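Local atomic coordinates of tyrocidine synthase 3 (PDB entry 4MRT), a protein that probably carries activated amino acids and the growing peptide on a phosphopantetheine arm of its carrier domain during non-ribosomal assembly of tyrocidine. Residues A[17-20]-A[21-25]; A[29-32]-A[33-37]; A[41-44]-A[45-48]; A[68-72]-A[73-77]. The protein carries 1 engineered substitution. All coordinates share one frame; numbering follows the deposited sequence.

How the interactions relate
The four contacts come in order along the chain, none inside another, and all belong to one small helical carrier domain. Interaction 1 is a turn of helix 13-26. Interaction 2 is a bend in the loop that follows; their centres are about 9 Å apart, and E23 OE1 meets I31 N. Interaction 3 opens helix 44-58, and interaction 4 joins helix 64-69 to helix 73-81. Interactions 3 and 4 do not touch each other, and their centres are about 13 Å apart, yet both contact coenzyme A. Interaction 2 ties the pieces together: F37 N meets P71 O, and F37 O meets G42 N. Two separate parts of the chain, the start of helix 44-58 and the end of helix 64-69, thus both reach the ligand.

Interaction 1: residues A[17-20]-A[21-25]; sequences KLAE and IWERV
E23 lies back along A19 and E20 within one stretch of alpha helix, part of the first helix (13-26) of the carrier domain. E23 CB is 3.3 Å from A19 O. E23 CG comes nearer, 3.0 Å from the same A19 O, and CD is still beside that oxygen. The side chain leaves with CG anti to the carbonyl carbon (chi1 -73°) and then runs extended, which carries the carboxylate back to the level of E20. There E23 OE2 stands 2.9 Å from E20 OE1. The two side chains lie side by side and point the same way, with their carboxylate planes turned 76° apart. Two carboxylate oxygens this near would probably repel if both groups are charged; a raised pKa of one is possible. The other oxygen, OE1, accepts a hydrogen bond from I31 N in the following loop.

The backbone repeats the i to i+4 pattern. I21 N donates to K17 O at 2.8 Å, and W22, E23 and R24 do likewise to L18, A19 and E20. E20 O also sits over one face of the R24 guanidinium.

On the apolar side, L18 CD2 touches I21 CD1 at 4.2 Å. L18 also packs on I73 and A77 of helix 73-81, and I21 on Q53 of helix 44-58, so this turn faces two helices. The W22 ring meets F37 edge to face. W22 CD1 is 3.1 Å from L18 O, but the buried W22 NE1 has no polar partner in the model.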
loop_
_atom_site.group_PDB
_atom_site.type_symbol
_atom_site.label_atom_id
_atom_site.label_comp_id
_atom_site.label_asym_id
_atom_site.label_seq_id
_atom_site.Cartn_x
_atom_site.Cartn_y
_atom_site.Cartn_z
ATOM N N LYS A 17 -23.129 -3.826 12.203
ATOM C CA LYS A 17 -23.164 -4.039 10.772
ATOM C C LYS A 17 -21.802 -3.750 10.124
ATOM O O LYS A 17 -21.290 -4.551 9.344
ATOM C CB LYS A 17 -24.255 -3.156 10.149
ATOM C CG LYS A 17 -24.455 -3.333 8.661
ATOM C CD LYS A 17 -24.603 -4.809 8.320
ATOM C CE LYS A 17 -25.572 -5.056 7.174
ATOM N NZ LYS A 17 -26.429 -6.245 7.458
ATOM N N LEU A 18 -21.211 -2.615 10.481
ATOM C CA LEU A 18 -19.872 -2.276 10.040
ATOM C C LEU A 18 -18.854 -3.323 10.466
ATOM O O LEU A 18 -17.908 -3.615 9.726
ATOM C CB LEU A 18 -19.471 -0.906 10.591
ATOM C CG LEU A 18 -20.179 0.269 9.929
ATOM C CD1 LEU A 18 -19.745 1.588 10.557
ATOM C CD2 LEU A 18 -19.937 0.268 8.425
ATOM N N ALA A 19 -19.043 -3.879 11.663
ATOM C CA ALA A 19 -18.195 -4.975 12.127
ATOM C C ALA A 19 -18.377 -6.168 11.220
ATOM O O ALA A 19 -17.402 -6.839 10.896
ATOM C CB ALA A 19 -18.495 -5.345 13.569
ATOM N N GLU A 20 -19.614 -6.409 10.778
ATOM C CA GLU A 20 -19.906 -7.575 9.937
ATOM C C GLU A 20 -19.290 -7.352 8.565
ATOM O O GLU A 20 -18.713 -8.259 7.963
ATOM C CB GLU A 20 -21.415 -7.851 9.796
ATOM C CG GLU A 20 -22.256 -8.003 11.077
ATOM C CD GLU A 20 -21.536 -8.567 12.307
ATOM O OE1 GLU A 20 -20.772 -9.553 12.175
ATOM O OE2 GLU A 20 -21.771 -8.046 13.434
ATOM N N ILE A 21 -19.416 -6.132 8.074
ATOM C CA ILE A 21 -18.766 -5.760 6.832
ATOM C C ILE A 21 -17.232 -5.950 6.910
ATOM O O ILE A 21 -16.623 -6.546 6.018
ATOM C CB ILE A 21 -19.110 -4.311 6.448
ATOM C CG1 ILE A 21 -20.577 -4.232 6.023
ATOM C CG2 ILE A 21 -18.203 -3.837 5.327
ATOM C CD1 ILE A 21 -21.145 -2.830 5.900
ATOM N N TRP A 22 -16.625 -5.457 7.978
ATOM C CA TRP A 22 -15.171 -5.535 8.147
ATOM C C TRP A 22 -14.708 -6.993 8.273
ATOM O O TRP A 22 -13.696 -7.390 7.692
ATOM C CB TRP A 22 -14.736 -4.789 9.405
ATOM C CG TRP A 22 -14.592 -3.314 9.272
ATOM C CD1 TRP A 22 -15.294 -2.478 8.456
ATOM C CD2 TRP A 22 -13.701 -2.484 10.032
ATOM N NE1 TRP A 22 -14.871 -1.179 8.638
ATOM C CE2 TRP A 22 -13.897 -1.156 9.599
ATOM C CE3 TRP A 22 -12.747 -2.739 11.030
ATOM C CZ2 TRP A 22 -13.173 -0.077 10.139
ATOM C CZ3 TRP A 22 -12.039 -1.664 11.565
ATOM C CH2 TRP A 22 -12.255 -0.363 11.114
ATOM N N GLU A 23 -15.453 -7.778 9.049
ATOM C CA GLU A 23 -15.152 -9.200 9.261
ATOM C C GLU A 23 -15.163 -9.976 7.953
ATOM O O GLU A 23 -14.303 -10.810 7.700
ATOM C CB GLU A 23 -16.156 -9.811 10.257
ATOM C CG GLU A 23 -15.906 -9.349 11.682
ATOM C CD GLU A 23 -17.004 -9.738 12.660
ATOM O OE1 GLU A 23 -16.837 -9.442 13.862
ATOM O OE2 GLU A 23 -18.020 -10.330 12.226
ATOM N N ARG A 24 -16.149 -9.681 7.128
ATOM C CA ARG A 24 -16.303 -10.314 5.832
ATOM C C ARG A 24 -15.209 -9.880 4.845
ATOM O O ARG A 24 -14.723 -10.692 4.066
ATOM C CB ARG A 24 -17.708 -9.970 5.314
ATOM C CG ARG A 24 -17.914 -9.770 3.825
ATOM C CD ARG A 24 -19.078 -8.807 3.641
ATOM N NE ARG A 24 -20.246 -9.229 4.429
ATOM C CZ ARG A 24 -21.201 -8.419 4.894
ATOM N NH1 ARG A 24 -21.162 -7.111 4.676
ATOM N NH2 ARG A 24 -22.215 -8.920 5.592
ATOM N N VAL A 25 -14.837 -8.597 4.883
ATOM C CA VAL A 25 -13.788 -8.058 4.010
ATOM C C VAL A 25 -12.430 -8.607 4.456
ATOM O O VAL A 25 -11.651 -9.077 3.641
ATOM C CB VAL A 25 -13.841 -6.505 3.957
ATOM C CG1 VAL A 25 -12.595 -5.904 3.298
ATOM C CG2 VAL A 25 -15.056 -6.048 3.180
#

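Interaction 2: residues A[29-32]-A[33-37]; sequences SGIG and ILDNF
D35 folds back on G32 and takes its backbone N-H. The bond from G32 N to D35 OD2 is 2.8 Å long, with an angle of 144° at the hydrogen. The donor reaches OD2 from above the carboxylate plane, 66° out of it. D35 OD2 also rests against I31 CG2, 3.4 Å away. D35 has CG anti to the carbonyl carbon (chi1 -70°), which turns the carboxylate toward G32 rather than out of the bend.

A second link runs the other way. D35 N donates to G32 O across 3.4 Å, a weak bond. Water 1 bridges the turn, donating to G32 O and to D35 O, each at 2.8 Å. An alanine in place of D35 would probably leave G32 N without its acceptor, and the bend would then rest on the weak backbone bond and the water.

Further out, the stretch is bonded to its neighbours at several points. The backbone of I33 bonds to V8 and to K74, and that of F37 bonds to P71. I31 N donates to E23 of helix 13-26, while the I31 and I33 side chains both pack on I73. The core is a type I beta turn from G32 to D35, set in the long loop that joins the first two long helices of this peptidyl carrier fold.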
loop_
_atom_site.group_PDB
_atom_site.type_symbol
_atom_site.label_atom_id
_atom_site.label_comp_id
_atom_site.label_asym_id
_atom_site.label_seq_id
_atom_site.Cartn_x
_atom_site.Cartn_y
_atom_site.Cartn_z
ATOM N N SER A 29 -12.703 -12.638 12.667
ATOM C CA SER A 29 -13.939 -12.696 13.442
ATOM C C SER A 29 -13.795 -11.896 14.736
ATOM O O SER A 29 -12.700 -11.812 15.315
ATOM C CB SER A 29 -14.283 -14.160 13.735
ATOM O OG SER A 29 -15.436 -14.240 14.553
ATOM N N GLY A 30 -14.891 -11.289 15.172
ATOM C CA GLY A 30 -14.948 -10.668 16.497
ATOM C C GLY A 30 -14.152 -9.382 16.611
ATOM O O GLY A 30 -13.293 -9.244 17.483
ATOM N N ILE A 31 -14.415 -8.451 15.705
ATOM C CA ILE A 31 -13.681 -7.172 15.685
ATOM C C ILE A 31 -14.302 -6.216 16.703
ATOM O O ILE A 31 -15.500 -6.050 16.723
ATOM C CB ILE A 31 -13.686 -6.546 14.261
ATOM C CG1 ILE A 31 -12.985 -7.489 13.269
ATOM C CG2 ILE A 31 -13.012 -5.168 14.258
ATOM C CD1 ILE A 31 -13.170 -7.127 11.800
ATOM N N GLY A 32 -13.482 -5.593 17.541
ATOM C CA GLY A 32 -13.951 -4.549 18.449
ATOM C C GLY A 32 -14.091 -3.206 17.736
ATOM O O GLY A 32 -13.569 -3.020 16.626
ATOM N N ILE A 33 -14.769 -2.255 18.372
ATOM C CA ILE A 33 -15.103 -1.011 17.694
ATOM C C ILE A 33 -13.997 0.030 17.825
ATOM O O ILE A 33 -14.095 1.111 17.251
ATOM C CB ILE A 33 -16.465 -0.423 18.168
ATOM C CG1 ILE A 33 -16.461 -0.155 19.677
ATOM C CG2 ILE A 33 -17.591 -1.362 17.780
ATOM C CD1 ILE A 33 -17.600 0.719 20.155
ATOM N N LEU A 34 -12.964 -0.293 18.603
ATOM C CA LEU A 34 -11.773 0.523 18.711
ATOM C C LEU A 34 -10.575 -0.120 17.967
ATOM O O LEU A 34 -9.458 0.354 18.088
ATOM C CB LEU A 34 -11.418 0.717 20.192
ATOM C CG LEU A 34 -11.858 1.964 20.964
ATOM C CD1 LEU A 34 -13.193 2.560 20.529
ATOM C CD2 LEU A 34 -11.842 1.673 22.443
ATOM N N ASP A 35 -10.797 -1.223 17.254
ATOM C CA ASP A 35 -9.707 -1.919 16.565
ATOM C C ASP A 35 -9.307 -1.060 15.365
ATOM O O ASP A 35 -10.147 -0.609 14.592
ATOM C CB ASP A 35 -10.113 -3.303 16.048
ATOM C CG ASP A 35 -10.338 -4.336 17.163
ATOM O OD1 ASP A 35 -10.047 -4.063 18.340
ATOM O OD2 ASP A 35 -10.820 -5.453 16.834
ATOM N N ASN A 36 -8.031 -0.830 15.216
ATOM C CA ASN A 36 -7.549 -0.114 14.038
ATOM C C ASN A 36 -7.569 -1.003 12.789
ATOM O O ASN A 36 -6.896 -2.020 12.748
ATOM C CB ASN A 36 -6.151 0.419 14.283
ATOM C CG ASN A 36 -5.643 1.233 13.111
ATOM O OD1 ASN A 36 -5.771 0.823 11.977
ATOM N ND2 ASN A 36 -5.103 2.404 13.388
ATOM N N PHE A 37 -8.323 -0.597 11.772
ATOM C CA PHE A 37 -8.494 -1.357 10.515
ATOM C C PHE A 37 -7.177 -1.866 9.934
ATOM O O PHE A 37 -7.093 -3.009 9.483
ATOM C CB PHE A 37 -9.219 -0.488 9.469
ATOM C CG PHE A 37 -9.571 -1.200 8.190
ATOM C CD1 PHE A 37 -10.551 -2.197 8.171
ATOM C CD2 PHE A 37 -8.938 -0.866 6.989
ATOM C CE1 PHE A 37 -10.890 -2.841 6.994
ATOM C CE2 PHE A 37 -9.289 -1.501 5.804
ATOM C CZ PHE A 37 -10.253 -2.493 5.805
HETATM O O HOH W 1 -12.928 -0.906 14.878
#

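Interaction 3: residues A[41-44]-A[45-48]; sequences GGHA and LKAM. Engineered in segment 41-44: A44 (natural residue Ser). With COA (coenzyme A), chain D.
H43 and K46 meet beside the phosphopantetheine attachment site, at the start of helix 44-58. A44 is an engineered residue in place of the natural serine; in carrier proteins such a serine bears the arm. Coenzyme A is bound here, and A44 N donates to its phosphate oxygen O5A at 2.9 Å.

H43 is the N-cap residue. Its CG lies between the backbone N and the carbonyl carbon (chi1 50°), and the ring stands alongside the first helical turn. K46 CG sits over one ring face in a CH-pi contact, 4.2 Å from the centroid of the H43 ring. K46 CE approaches H43 NE2 to 3.5 Å. Water 2 ties the ring to the ligand: it bonds H43 ND1 at 2.9 Å, accepts from L45 N and donates to coenzyme A O4A. In the backbone, A47 N donates to H43 O at 2.8 Å.

A chain of another protein also packs on this segment, with acidic side chains at H43 and A44. On the inner side A47 touches L64 and L67 of helix 64-69. K46 packs on V25 and L26 of helix 13-26.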
loop_
_atom_site.group_PDB
_atom_site.type_symbol
_atom_site.label_atom_id
_atom_site.label_comp_id
_atom_site.label_asym_id
_atom_site.label_seq_id
_atom_site.Cartn_x
_atom_site.Cartn_y
_atom_site.Cartn_z
ATOM N N GLY A 41 -5.305 -6.329 9.632
ATOM C CA GLY A 41 -5.290 -6.934 8.281
ATOM C C GLY A 41 -5.777 -6.018 7.172
ATOM O O GLY A 41 -5.710 -6.352 5.994
ATOM N N GLY A 42 -6.268 -4.842 7.529
ATOM C CA GLY A 42 -6.726 -3.910 6.519
ATOM C C GLY A 42 -5.550 -3.360 5.717
ATOM O O GLY A 42 -4.411 -3.309 6.196
ATOM N N HIS A 43 -5.850 -3.000 4.485
ATOM C CA HIS A 43 -4.931 -2.293 3.596
ATOM C C HIS A 43 -5.803 -1.650 2.519
ATOM O O HIS A 43 -7.025 -1.818 2.538
ATOM C CB HIS A 43 -3.839 -3.221 3.033
ATOM C CG HIS A 43 -4.355 -4.487 2.440
ATOM N ND1 HIS A 43 -4.728 -4.587 1.121
ATOM C CD2 HIS A 43 -4.573 -5.705 2.988
ATOM C CE1 HIS A 43 -5.161 -5.810 0.878
ATOM N NE2 HIS A 43 -5.078 -6.512 1.997
ATOM N N ALA A 44 -5.184 -0.919 1.590
ATOM C CA ALA A 44 -5.896 -0.020 0.713
ATOM C C ALA A 44 -6.973 -0.678 -0.107
ATOM O O ALA A 44 -8.061 -0.147 -0.206
ATOM C CB ALA A 44 -4.925 0.678 -0.209
ATOM N N LEU A 45 -6.645 -1.794 -0.741
ATOM C CA LEU A 45 -7.587 -2.498 -1.561
ATOM C C LEU A 45 -8.821 -2.890 -0.740
ATOM O O LEU A 45 -9.944 -2.672 -1.182
ATOM C CB LEU A 45 -6.949 -3.741 -2.234
ATOM C CG LEU A 45 -7.828 -4.327 -3.357
ATOM C CD1 LEU A 45 -8.181 -3.230 -4.353
ATOM C CD2 LEU A 45 -7.163 -5.519 -4.052
ATOM N N LYS A 46 -8.603 -3.423 0.446
ATOM C CA LYS A 46 -9.715 -3.794 1.332
ATOM C C LYS A 46 -10.467 -2.570 1.886
ATOM O O LYS A 46 -11.649 -2.666 2.169
ATOM C CB LYS A 46 -9.234 -4.677 2.467
ATOM C CG LYS A 46 -8.870 -6.078 2.010
ATOM C CD LYS A 46 -8.432 -6.904 3.198
ATOM C CE LYS A 46 -7.978 -8.313 2.841
ATOM N NZ LYS A 46 -8.722 -8.854 1.683
ATOM N N ALA A 47 -9.788 -1.422 2.024
ATOM C CA ALA A 47 -10.472 -0.187 2.411
ATOM C C ALA A 47 -11.494 0.205 1.335
ATOM O O ALA A 47 -12.564 0.708 1.677
ATOM C CB ALA A 47 -9.469 0.946 2.661
ATOM N N MET A 48 -11.176 -0.055 0.050
ATOM C CA MET A 48 -12.079 0.288 -1.076
ATOM C C MET A 48 -13.331 -0.579 -0.985
ATOM O O MET A 48 -14.423 -0.086 -1.164
ATOM C CB MET A 48 -11.491 0.024 -2.470
ATOM C CG MET A 48 -10.146 0.629 -2.832
ATOM S SD MET A 48 -10.069 2.398 -2.578
ATOM C CE MET A 48 -9.345 2.363 -0.952
HETATM N N1A COA D . 2.275 8.007 0.232
HETATM C C2A COA D . 3.246 7.144 -0.128
HETATM N N3A COA D . 3.598 6.073 0.581
HETATM C C4A COA D . 2.979 5.815 1.760
HETATM C C5A COA D . 1.921 6.710 2.238
HETATM C C6A COA D . 1.588 7.855 1.389
HETATM N N6A COA D . 0.622 8.711 1.777
HETATM N N7A COA D . 1.478 6.226 3.415
HETATM C C8A COA D . 2.209 5.123 3.685
HETATM N N9A COA D . 3.111 4.894 2.700
HETATM C C1B COA D . 4.054 3.754 2.605
HETATM C C2B COA D . 4.588 3.292 3.948
HETATM O O2B COA D . 5.997 3.028 3.798
HETATM C C3B COA D . 3.844 1.978 4.160
HETATM O O3B COA D . 4.582 1.030 4.917
HETATM P P3B COA D . 4.215 0.629 6.443
HETATM O O7A COA D . 4.729 -0.766 6.623
HETATM O O8A COA D . 4.957 1.606 7.314
HETATM O O9A COA D . 2.731 0.785 6.528
HETATM C C4B COA D . 3.740 1.480 2.738
HETATM O O4B COA D . 3.383 2.623 2.003
HETATM C C5B COA D . 2.740 0.377 2.500
HETATM O O5B COA D . 2.475 0.323 1.100
HETATM P P1A COA D . 1.389 -0.746 0.596
HETATM O O1A COA D . 1.803 -2.107 1.068
HETATM O O2A COA D . 1.237 -0.547 -0.892
HETATM O O3A COA D . 0.107 -0.323 1.437
HETATM P P2A COA D . -1.372 -0.202 0.819
HETATM O O4A COA D . -1.532 -0.924 -0.512
HETATM O O5A COA D . -2.348 -0.603 1.937
HETATM O O6A COA D . -1.637 1.389 0.598
HETATM C CBP COA D . -1.158 3.770 0.217
HETATM C CCP COA D . -0.673 2.420 0.766
HETATM C CDP COA D . -2.274 3.867 -0.814
HETATM C CEP COA D . -0.330 4.988 0.540
HETATM C CAP COA D . -2.191 4.023 1.411
HETATM O OAP COA D . -1.617 3.818 2.715
HETATM C C9P COA D . -2.850 5.412 1.492
HETATM O O9P COA D . -3.692 5.781 0.673
HETATM N N8P COA D . -2.473 6.228 2.482
HETATM C C7P COA D . -2.968 7.599 2.590
HETATM C C6P COA D . -4.215 7.720 3.453
HETATM C C5P COA D . -4.601 9.183 3.645
HETATM O O5P COA D . -5.087 9.759 2.689
HETATM N N4P COA D . -4.415 9.760 4.858
HETATM C C3P COA D . -4.730 11.169 5.148
HETATM C C2P COA D . -5.830 11.385 6.197
HETATM S S1P COA D . -6.333 13.142 6.309
HETATM O O HOH W 2 -3.626 -2.811 -0.874
#

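Interaction 4: residues A[68-72]-A[73-77]; sequences FAQPT and IKALA. With COA (coenzyme A), chain D.
T72 caps the start of helix 73-81 over A75 and L76. Among the hydrogen bonds, L76 N donates to T72 O at 3.0 Å, nearly straight at 163°. A75 N donates to T72 OG1 across 3.4 Å, a weak N-cap bond. OG1 lies between the backbone N and the carbonyl carbon (chi1 59°), and this places it above the first turn. Just before it, P71 centres an inverse gamma turn, closed by a weak bond from T72 N to Q70 O.

The van der Waals contacts centre on A75. A75 CB meets Q70 CG at 3.6 Å, and the rest of the Q70 side chain passes beside it. L76 CD1 also lies 3.6 Å from the carbonyl oxygen Q70 O.

Contacts with coenzyme A gather at the other end of the segment. The F68 ring lies under the pantetheine arm, with coenzyme A C6P 3.2 Å above its plane and offset toward the rim. F68 CE1 also nears the hydroxyl OAP of coenzyme A at 3.6 Å. A69 CB touches C2P, next to the sulfur. A serine in place of F68 would probably leave the arm without the flat surface under C6P, freer to shift.

F68 also stacks on F38. I73 packs on A19 and W22 of helix 13-26, and A77 on E15 and L18. The short link 70-72 follows helix 64-69, which contacts coenzyme A, and joins it to helix 73-81, which packs on helix 13-26.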
loop_
_atom_site.group_PDB
_atom_site.type_symbol
_atom_site.label_atom_id
_atom_site.label_comp_id
_atom_site.label_asym_id
_atom_site.label_seq_id
_atom_site.Cartn_x
_atom_site.Cartn_y
_atom_site.Cartn_z
ATOM N N PHE A 68 -8.982 6.306 6.500
ATOM C CA PHE A 68 -7.568 6.334 6.909
ATOM C C PHE A 68 -7.299 7.214 8.128
ATOM O O PHE A 68 -6.425 6.917 8.942
ATOM C CB PHE A 68 -6.710 6.790 5.729
ATOM C CG PHE A 68 -6.370 5.689 4.798
ATOM C CD1 PHE A 68 -5.243 4.906 5.025
ATOM C CD2 PHE A 68 -7.168 5.415 3.709
ATOM C CE1 PHE A 68 -4.925 3.884 4.166
ATOM C CE2 PHE A 68 -6.851 4.381 2.852
ATOM C CZ PHE A 68 -5.735 3.618 3.073
ATOM N N ALA A 69 -8.040 8.318 8.225
ATOM C CA ALA A 69 -7.863 9.298 9.288
ATOM C C ALA A 69 -8.341 8.789 10.654
ATOM O O ALA A 69 -7.732 9.092 11.665
ATOM C CB ALA A 69 -8.602 10.572 8.920
ATOM N N GLN A 70 -9.433 8.019 10.661
ATOM C CA GLN A 70 -10.052 7.514 11.873
ATOM C C GLN A 70 -10.541 6.049 11.608
ATOM O O GLN A 70 -11.723 5.807 11.434
ATOM C CB GLN A 70 -11.187 8.455 12.300
ATOM C CG GLN A 70 -12.331 8.564 11.306
ATOM C CD GLN A 70 -13.201 9.806 11.488
ATOM O OE1 GLN A 70 -12.716 10.873 11.847
ATOM N NE2 GLN A 70 -14.495 9.674 11.177
ATOM N N PRO A 71 -9.598 5.087 11.555
ATOM C CA PRO A 71 -9.790 3.708 11.080
ATOM C C PRO A 71 -10.344 2.765 12.138
ATOM O O PRO A 71 -9.757 1.696 12.388
ATOM C CB PRO A 71 -8.376 3.276 10.719
ATOM C CG PRO A 71 -7.550 3.959 11.736
ATOM C CD PRO A 71 -8.208 5.297 11.988
ATOM N N THR A 72 -11.437 3.180 12.767
ATOM C CA THR A 72 -12.141 2.368 13.762
ATOM C C THR A 72 -13.616 2.379 13.405
ATOM O O THR A 72 -14.136 3.325 12.786
ATOM C CB THR A 72 -11.961 2.885 15.220
ATOM O OG1 THR A 72 -12.441 4.230 15.318
ATOM C CG2 THR A 72 -10.508 2.833 15.686
ATOM N N ILE A 73 -14.289 1.281 13.752
ATOM C CA ILE A 73 -15.720 1.147 13.567
ATOM C C ILE A 73 -16.518 2.233 14.294
ATOM O O ILE A 73 -17.511 2.736 13.768
ATOM C CB ILE A 73 -16.188 -0.261 14.031
ATOM C CG1 ILE A 73 -15.821 -1.297 12.953
ATOM C CG2 ILE A 73 -17.698 -0.271 14.272
ATOM C CD1 ILE A 73 -15.778 -2.722 13.459
ATOM N N LYS A 74 -16.106 2.586 15.498
ATOM C CA LYS A 74 -16.811 3.609 16.262
ATOM C C LYS A 74 -16.839 4.916 15.479
ATOM O O LYS A 74 -17.924 5.492 15.236
ATOM C CB LYS A 74 -16.141 3.823 17.612
ATOM C CG LYS A 74 -16.956 4.702 18.545
ATOM C CD LYS A 74 -16.231 5.002 19.834
ATOM C CE LYS A 74 -17.040 6.026 20.600
ATOM N NZ LYS A 74 -16.428 6.289 21.906
ATOM N N ALA A 75 -15.653 5.356 15.040
ATOM C CA ALA A 75 -15.560 6.589 14.262
ATOM C C ALA A 75 -16.367 6.491 12.983
ATOM O O ALA A 75 -17.130 7.409 12.655
ATOM C CB ALA A 75 -14.118 6.935 13.959
ATOM N N LEU A 76 -16.214 5.372 12.270
ATOM C CA LEU A 76 -16.903 5.187 11.002
ATOM C C LEU A 76 -18.411 5.135 11.123
ATOM O O LEU A 76 -19.110 5.649 10.258
ATOM C CB LEU A 76 -16.429 3.930 10.284
ATOM C CG LEU A 76 -15.753 4.213 8.948
ATOM C CD1 LEU A 76 -14.389 4.840 9.198
ATOM C CD2 LEU A 76 -15.641 2.927 8.136
ATOM N N ALA A 77 -18.892 4.424 12.147
ATOM C CA ALA A 77 -20.314 4.397 12.495
ATOM C C ALA A 77 -20.836 5.822 12.711
ATOM O O ALA A 77 -21.877 6.191 12.161
ATOM C CB ALA A 77 -20.544 3.556 13.745
HETATM N N1A COA D . 2.275 8.007 0.232
HETATM C C2A COA D . 3.246 7.144 -0.128
HETATM N N3A COA D . 3.598 6.073 0.581
HETATM C C4A COA D . 2.979 5.815 1.760
HETATM C C5A COA D . 1.921 6.710 2.238
HETATM C C6A COA D . 1.588 7.855 1.389
HETATM N N6A COA D . 0.622 8.711 1.777
HETATM N N7A COA D . 1.478 6.226 3.415
HETATM C C8A COA D . 2.209 5.123 3.685
HETATM N N9A COA D . 3.111 4.894 2.700
HETATM C C1B COA D . 4.054 3.754 2.605
HETATM C C2B COA D . 4.588 3.292 3.948
HETATM O O2B COA D . 5.997 3.028 3.798
HETATM C C3B COA D . 3.844 1.978 4.160
HETATM O O3B COA D . 4.582 1.030 4.917
HETATM P P3B COA D . 4.215 0.629 6.443
HETATM O O7A COA D . 4.729 -0.766 6.623
HETATM O O8A COA D . 4.957 1.606 7.314
HETATM O O9A COA D . 2.731 0.785 6.528
HETATM C C4B COA D . 3.740 1.480 2.738
HETATM O O4B COA D . 3.383 2.623 2.003
HETATM C C5B COA D . 2.740 0.377 2.500
HETATM O O5B COA D . 2.475 0.323 1.100
HETATM P P1A COA D . 1.389 -0.746 0.596
HETATM O O1A COA D . 1.803 -2.107 1.068
HETATM O O2A COA D . 1.237 -0.547 -0.892
HETATM O O3A COA D . 0.107 -0.323 1.437
HETATM P P2A COA D . -1.372 -0.202 0.819
HETATM O O4A COA D . -1.532 -0.924 -0.512
HETATM O O5A COA D . -2.348 -0.603 1.937
HETATM O O6A COA D . -1.637 1.389 0.598
HETATM C CBP COA D . -1.158 3.770 0.217
HETATM C CCP COA D . -0.673 2.420 0.766
HETATM C CDP COA D . -2.274 3.867 -0.814
HETATM C CEP COA D . -0.330 4.988 0.540
HETATM C CAP COA D . -2.191 4.023 1.411
HETATM O OAP COA D . -1.617 3.818 2.715
HETATM C C9P COA D . -2.850 5.412 1.492
HETATM O O9P COA D . -3.692 5.781 0.673
HETATM N N8P COA D . -2.473 6.228 2.482
HETATM C C7P COA D . -2.968 7.599 2.590
HETATM C C6P COA D . -4.215 7.720 3.453
HETATM C C5P COA D . -4.601 9.183 3.645
HETATM O O5P COA D . -5.087 9.759 2.689
HETATM N N4P COA D . -4.415 9.760 4.858
HETATM C C3P COA D . -4.730 11.169 5.148
HETATM C C2P COA D . -5.830 11.385 6.197
HETATM S S1P COA D . -6.333 13.142 6.309
#